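Local coordinates for hypothetical protein APE0754 (PDB 1TUA) that is of unknown function but contains KH-type folds and so probably binds RNA, at residues E28-R31 with V36-V39; R31-V36 with M61-V66; A79-L82 with D86-L89. One frame throughout, in Å; residues are numbered along the deposited sequence.

Overall arrangement
Contacts 1 and 2 lie in the KH-type fold at the start of the chain, their centres about 7 Å apart, and both use helix 24-33 and strand 35-40. Contact 1 sets that helix against the strand that follows it and is partly buried; contact 2 brings helix 57-72 against the turn joining the two and is buried. Contact 3 is a surface contact although its centre lies nearest the middle of the chain, where the chain enters strand 87-93 of a second three-stranded sheet. Chemistry follows place: branched side chains and a thioether in contact 1, an alanine methyl against threonines in contact 2, and arginine-glutamine hydrogen bonds with a bridging water in contact 3.

Contact 1: residues E28-R31 with V36-V39; sequences EIMR and VITV
M30 and I29, on successive positions of helix 24-33, pack against V36 and I37 of strand 35-40, joining the second helix of a type I KH fold to the edge strand that follows it.

Apolar contacts hold two places. The side chains of I29 and I37 cross at about a right angle, with I29 CG2 3.7 Å from I37 CD1. The I29 methyl branch CG2 stands anti to the backbone N (CG1 has chi1 -61°), which turns this branch to the strand. M30 approaches more obliquely and lays its CG 3.7 Å from I37 CG1, so that I37 is touched by both helix residues along its longer branch.

A polar element is added by the thioether. Strand 35-40 pairs with strand 45-50 through the backbones of V36 and T38, bonded to E49 and I47, whereas the intervening I37 N meets M30 SD in a weak, nearly straight hydrogen bond of 3.5 Å (166° at the hydrogen). The sulfur also rests 4.1 Å from V36 CA. An alanine in place of M30 removes CG, the sulfur and the terminal methyl, and would probably leave I37 N without its weak acceptor and open a gap beside I37 CG1.

The M30 chain bends about its CG-SD bond, chi3 -104°, and this sets CE 4.0 Å from I37 O.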
# COMPACT_ATOMS: atom_id res chain seq x y z
N GLU A 28 -10.56 -13.36 8.29
CA GLU A 28 -9.17 -13.79 8.11
C GLU A 28 -8.21 -12.77 8.73
O GLU A 28 -7.21 -13.15 9.34
CB GLU A 28 -8.87 -13.97 6.62
CG GLU A 28 -7.51 -14.60 6.32
CD GLU A 28 -7.30 -15.93 7.04
OE1 GLU A 28 -8.30 -16.60 7.39
OE2 GLU A 28 -6.13 -16.31 7.25
N ILE A 29 -8.51 -11.48 8.59
CA ILE A 29 -7.64 -10.47 9.18
C ILE A 29 -7.65 -10.64 10.70
O ILE A 29 -6.61 -10.62 11.35
CB ILE A 29 -8.09 -9.03 8.84
CG1 ILE A 29 -8.06 -8.82 7.33
CG2 ILE A 29 -7.17 -8.02 9.52
CD1 ILE A 29 -8.64 -7.49 6.90
N MET A 30 -8.85 -10.83 11.26
CA MET A 30 -9.01 -11.02 12.69
C MET A 30 -8.24 -12.26 13.16
O MET A 30 -7.52 -12.23 14.15
CB MET A 30 -10.50 -11.18 13.05
CG MET A 30 -11.33 -9.88 12.99
SD MET A 30 -13.11 -10.13 13.37
CE MET A 30 -13.76 -10.03 11.82
N ARG A 31 -8.41 -13.35 12.42
CA ARG A 31 -7.77 -14.63 12.74
C ARG A 31 -6.25 -14.57 12.81
O ARG A 31 -5.65 -15.12 13.73
CB ARG A 31 -8.20 -15.66 11.69
CG ARG A 31 -7.67 -17.06 11.92
CD ARG A 31 -8.38 -18.03 10.99
NE ARG A 31 -9.84 -17.92 11.13
CZ ARG A 31 -10.65 -17.43 10.19
NH1 ARG A 31 -10.16 -17.00 9.04
NH2 ARG A 31 -11.96 -17.36 10.42
N VAL A 36 -10.39 -7.77 16.72
CA VAL A 36 -11.82 -7.82 16.52
C VAL A 36 -12.13 -6.61 15.65
O VAL A 36 -11.79 -5.47 16.00
CB VAL A 36 -12.59 -7.74 17.84
CG1 VAL A 36 -14.09 -7.75 17.56
CG2 VAL A 36 -12.19 -8.91 18.74
N ILE A 37 -12.75 -6.85 14.51
CA ILE A 37 -13.06 -5.78 13.59
C ILE A 37 -14.57 -5.60 13.48
O ILE A 37 -15.30 -6.54 13.17
CB ILE A 37 -12.48 -6.08 12.19
CG1 ILE A 37 -10.96 -6.24 12.30
CG2 ILE A 37 -12.83 -4.97 11.22
CD1 ILE A 37 -10.29 -6.63 10.99
N THR A 38 -15.03 -4.38 13.75
CA THR A 38 -16.45 -4.08 13.68
C THR A 38 -16.67 -3.10 12.54
O THR A 38 -15.89 -2.16 12.34
CB THR A 38 -16.95 -3.50 15.00
OG1 THR A 38 -16.23 -2.30 15.30
CG2 THR A 38 -16.74 -4.49 16.13
N VAL A 39 -17.74 -3.33 11.78
CA VAL A 39 -18.06 -2.50 10.63
C VAL A 39 -19.31 -1.65 10.83
O VAL A 39 -20.32 -2.13 11.34
CB VAL A 39 -18.26 -3.38 9.38
CG1 VAL A 39 -18.53 -2.50 8.17
CG2 VAL A 39 -17.04 -4.26 9.16

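Contact 2: residues R31-V36 with M61-V66; sequences RRTGTV and MKAAEV
A63 rests its methyl against T33 and T35, the residues on either side of G34, where helix 24-33 gives way to strand 35-40 of the KH fold. This is the close part of the contact: A63 CB sits 3.8 Å from T33 OG1 and 3.9 Å from T35 OG1, with both threonine methyls slightly farther away. The two hydroxyls are buried but linked in a relay, T35 OG1 donating to T33 OG1 at 2.8 Å and T33 OG1 in turn bonded to I29 O in the preceding helical turn. Both take chi1 near +58°, which lodges each oxygen between its own backbone N and carbonyl carbon and brings the pair within bonding distance. G34, with a phi of 75°, makes the reversal between them.

Away from this spot the surfaces part. R31, R32 and M61 lie toward solvent, and K62 leads its chain away to bond through NZ with L82 O and E84 O.

A63 also touches I29 and V48, so helix 57-72 packs on both helix 24-33 and strand 45-50, while on its neighbouring face A64 meets I6 and V8 of strand 6-9.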
# COMPACT_ATOMS: atom_id res chain seq x y z
N ARG A 31 -8.41 -13.35 12.42
CA ARG A 31 -7.77 -14.63 12.74
C ARG A 31 -6.25 -14.57 12.81
O ARG A 31 -5.65 -15.12 13.73
CB ARG A 31 -8.20 -15.66 11.69
CG ARG A 31 -7.67 -17.06 11.92
CD ARG A 31 -8.38 -18.03 10.99
NE ARG A 31 -9.84 -17.92 11.13
CZ ARG A 31 -10.65 -17.43 10.19
NH1 ARG A 31 -10.16 -17.00 9.04
NH2 ARG A 31 -11.96 -17.36 10.42
N ARG A 32 -5.64 -13.90 11.84
CA ARG A 32 -4.18 -13.80 11.79
C ARG A 32 -3.53 -12.80 12.74
O ARG A 32 -2.35 -12.92 13.05
CB ARG A 32 -3.76 -13.51 10.35
CG ARG A 32 -4.09 -14.66 9.41
CD ARG A 32 -3.71 -14.39 7.97
NE ARG A 32 -2.28 -14.16 7.81
CZ ARG A 32 -1.68 -14.05 6.63
NH1 ARG A 32 -2.39 -14.16 5.50
NH2 ARG A 32 -0.37 -13.82 6.56
N THR A 33 -4.31 -11.82 13.21
CA THR A 33 -3.79 -10.78 14.10
C THR A 33 -4.31 -10.79 15.54
O THR A 33 -3.74 -10.13 16.40
CB THR A 33 -4.07 -9.38 13.51
OG1 THR A 33 -5.48 -9.22 13.33
CG2 THR A 33 -3.35 -9.20 12.18
N GLY A 34 -5.38 -11.53 15.80
CA GLY A 34 -5.92 -11.56 17.15
C GLY A 34 -6.67 -10.28 17.46
O GLY A 34 -6.66 -9.78 18.59
N THR A 35 -7.34 -9.74 16.45
CA THR A 35 -8.10 -8.51 16.62
C THR A 35 -9.58 -8.78 16.39
O THR A 35 -9.98 -9.86 15.95
CB THR A 35 -7.65 -7.42 15.61
OG1 THR A 35 -7.79 -7.92 14.27
CG2 THR A 35 -6.20 -7.01 15.87
N VAL A 36 -10.39 -7.77 16.72
CA VAL A 36 -11.82 -7.82 16.52
C VAL A 36 -12.13 -6.61 15.65
O VAL A 36 -11.79 -5.47 16.00
CB VAL A 36 -12.59 -7.74 17.84
CG1 VAL A 36 -14.09 -7.75 17.56
CG2 VAL A 36 -12.19 -8.91 18.74
N MET A 61 -2.04 -2.43 14.60
CA MET A 61 -1.67 -1.50 13.55
C MET A 61 -1.64 -2.16 12.17
O MET A 61 -2.17 -1.60 11.20
CB MET A 61 -0.33 -0.85 13.91
CG MET A 61 -0.42 0.05 15.16
SD MET A 61 1.17 0.62 15.84
CE MET A 61 1.71 1.68 14.58
N LYS A 62 -1.05 -3.34 12.05
CA LYS A 62 -1.00 -4.00 10.75
C LYS A 62 -2.39 -4.43 10.28
O LYS A 62 -2.69 -4.41 9.10
CB LYS A 62 -0.04 -5.20 10.79
CG LYS A 62 1.42 -4.79 10.84
CD LYS A 62 2.35 -6.00 10.75
CE LYS A 62 3.80 -5.56 10.54
NZ LYS A 62 4.02 -4.91 9.22
N ALA A 63 -3.24 -4.84 11.22
CA ALA A 63 -4.61 -5.23 10.88
C ALA A 63 -5.28 -4.01 10.24
O ALA A 63 -5.98 -4.12 9.23
CB ALA A 63 -5.37 -5.65 12.14
N ALA A 64 -5.07 -2.84 10.84
CA ALA A 64 -5.65 -1.60 10.34
C ALA A 64 -5.05 -1.21 8.99
O ALA A 64 -5.74 -0.63 8.14
CB ALA A 64 -5.45 -0.48 11.35
N GLU A 65 -3.77 -1.52 8.79
CA GLU A 65 -3.12 -1.18 7.52
C GLU A 65 -3.69 -2.05 6.40
O GLU A 65 -3.86 -1.58 5.28
CB GLU A 65 -1.61 -1.36 7.61
CG GLU A 65 -0.94 -0.31 8.48
CD GLU A 65 -1.08 1.09 7.90
OE1 GLU A 65 -0.33 1.44 6.97
OE2 GLU A 65 -1.95 1.85 8.38
N VAL A 66 -3.99 -3.30 6.70
CA VAL A 66 -4.57 -4.18 5.68
C VAL A 66 -5.91 -3.60 5.23
O VAL A 66 -6.20 -3.53 4.04
CB VAL A 66 -4.78 -5.61 6.23
CG1 VAL A 66 -5.59 -6.43 5.24
CG2 VAL A 66 -3.44 -6.26 6.49

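Contact 3: residues A79-L82 with D86-L89; sequences AFRL and DQIL
R81 and Q87 meet through contrasting chain shapes: R81 runs out extended, CG anti to the backbone N at chi1 174°, whereas Q87 bends at chi2 (-55°) and brings its amide oxygen to the guanidinium edge. There R81 grips a single atom side-on through two hydrogen bonds, NE lying 2.8 Å and NH2 3.1 Å from Q87 OE1, the bond from NE being the straighter. The oxygen is almost in the guanidinium plane, but the amide plane is turned 32° from it, and both donors come from the same face of the amide, NE well above the carbonyl plane and NH2 tilted less. NH2 has a second acceptor in D128 O, which helps fix the rotation of the group.

On the inner side, L82 is the apolar wedge. Its CD2 comes within 3.3 Å of I88 C, a tight approach to the strand backbone, and lies 3.8 Å from L89 CB. A water bridges the two backbones, donating to Q87 O at 2.7 Å and to L82 O at 3.1 Å.

The contact thus fastens the 3-10 turn after helix 76-79 to strand 87-93, an outermost strand of the second KH-type sheet. R81 also makes a cation-pi contact with Y130; L82 and L89 both reach I141 of strand 137-141, and L82 also lies on A69 of helix 57-72.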
# COMPACT_ATOMS: atom_id res chain seq x y z
N ALA A 79 -3.14 -7.12 -0.16
CA ALA A 79 -3.11 -6.33 1.07
C ALA A 79 -2.57 -7.11 2.27
O ALA A 79 -1.93 -6.53 3.15
CB ALA A 79 -4.52 -5.81 1.39
N PHE A 80 -2.82 -8.42 2.32
CA PHE A 80 -2.34 -9.25 3.42
C PHE A 80 -0.82 -9.21 3.59
O PHE A 80 -0.29 -9.58 4.63
CB PHE A 80 -2.79 -10.71 3.25
CG PHE A 80 -4.27 -10.92 3.41
CD1 PHE A 80 -5.00 -10.15 4.31
CD2 PHE A 80 -4.92 -11.92 2.69
CE1 PHE A 80 -6.37 -10.38 4.50
CE2 PHE A 80 -6.29 -12.16 2.88
CZ PHE A 80 -7.02 -11.38 3.78
N ARG A 81 -0.13 -8.77 2.54
CA ARG A 81 1.32 -8.67 2.59
C ARG A 81 1.74 -7.73 3.73
O ARG A 81 2.83 -7.86 4.28
CB ARG A 81 1.86 -8.14 1.26
CG ARG A 81 3.36 -7.85 1.25
CD ARG A 81 3.84 -7.51 -0.15
NE ARG A 81 5.24 -7.08 -0.16
CZ ARG A 81 5.97 -6.94 -1.26
NH1 ARG A 81 5.43 -7.19 -2.45
NH2 ARG A 81 7.23 -6.54 -1.17
N LEU A 82 0.86 -6.80 4.07
CA LEU A 82 1.13 -5.84 5.13
C LEU A 82 1.20 -6.47 6.51
O LEU A 82 1.61 -5.81 7.47
CB LEU A 82 0.08 -4.71 5.09
CG LEU A 82 0.29 -3.74 3.91
CD1 LEU A 82 -0.96 -2.91 3.68
CD2 LEU A 82 1.49 -2.85 4.19
N ASP A 86 8.36 -6.05 8.39
CA ASP A 86 9.03 -5.02 7.61
C ASP A 86 8.26 -4.46 6.41
O ASP A 86 8.76 -3.55 5.74
CB ASP A 86 10.40 -5.52 7.15
CG ASP A 86 11.29 -5.91 8.31
OD1 ASP A 86 11.37 -5.13 9.28
OD2 ASP A 86 11.90 -7.00 8.24
N GLN A 87 7.07 -4.97 6.14
CA GLN A 87 6.29 -4.45 5.01
C GLN A 87 5.46 -3.26 5.48
O GLN A 87 4.84 -3.30 6.54
CB GLN A 87 5.36 -5.54 4.45
CG GLN A 87 6.07 -6.80 4.00
CD GLN A 87 7.16 -6.51 2.99
OE1 GLN A 87 6.89 -6.07 1.87
NE2 GLN A 87 8.40 -6.74 3.39
N ILE A 88 5.45 -2.19 4.69
CA ILE A 88 4.68 -1.00 5.03
C ILE A 88 3.83 -0.53 3.84
O ILE A 88 4.01 -0.98 2.70
CB ILE A 88 5.59 0.19 5.46
CG1 ILE A 88 6.45 0.64 4.28
CG2 ILE A 88 6.46 -0.23 6.64
CD1 ILE A 88 7.17 1.94 4.52
N LEU A 89 2.91 0.38 4.12
CA LEU A 89 2.04 0.93 3.10
C LEU A 89 2.37 2.40 2.90
O LEU A 89 2.36 3.18 3.85
CB LEU A 89 0.58 0.78 3.53
CG LEU A 89 -0.48 1.46 2.66
CD1 LEU A 89 -0.53 0.82 1.28
CD2 LEU A 89 -1.84 1.34 3.36
O HOH W 1 2.53 -2.93 7.91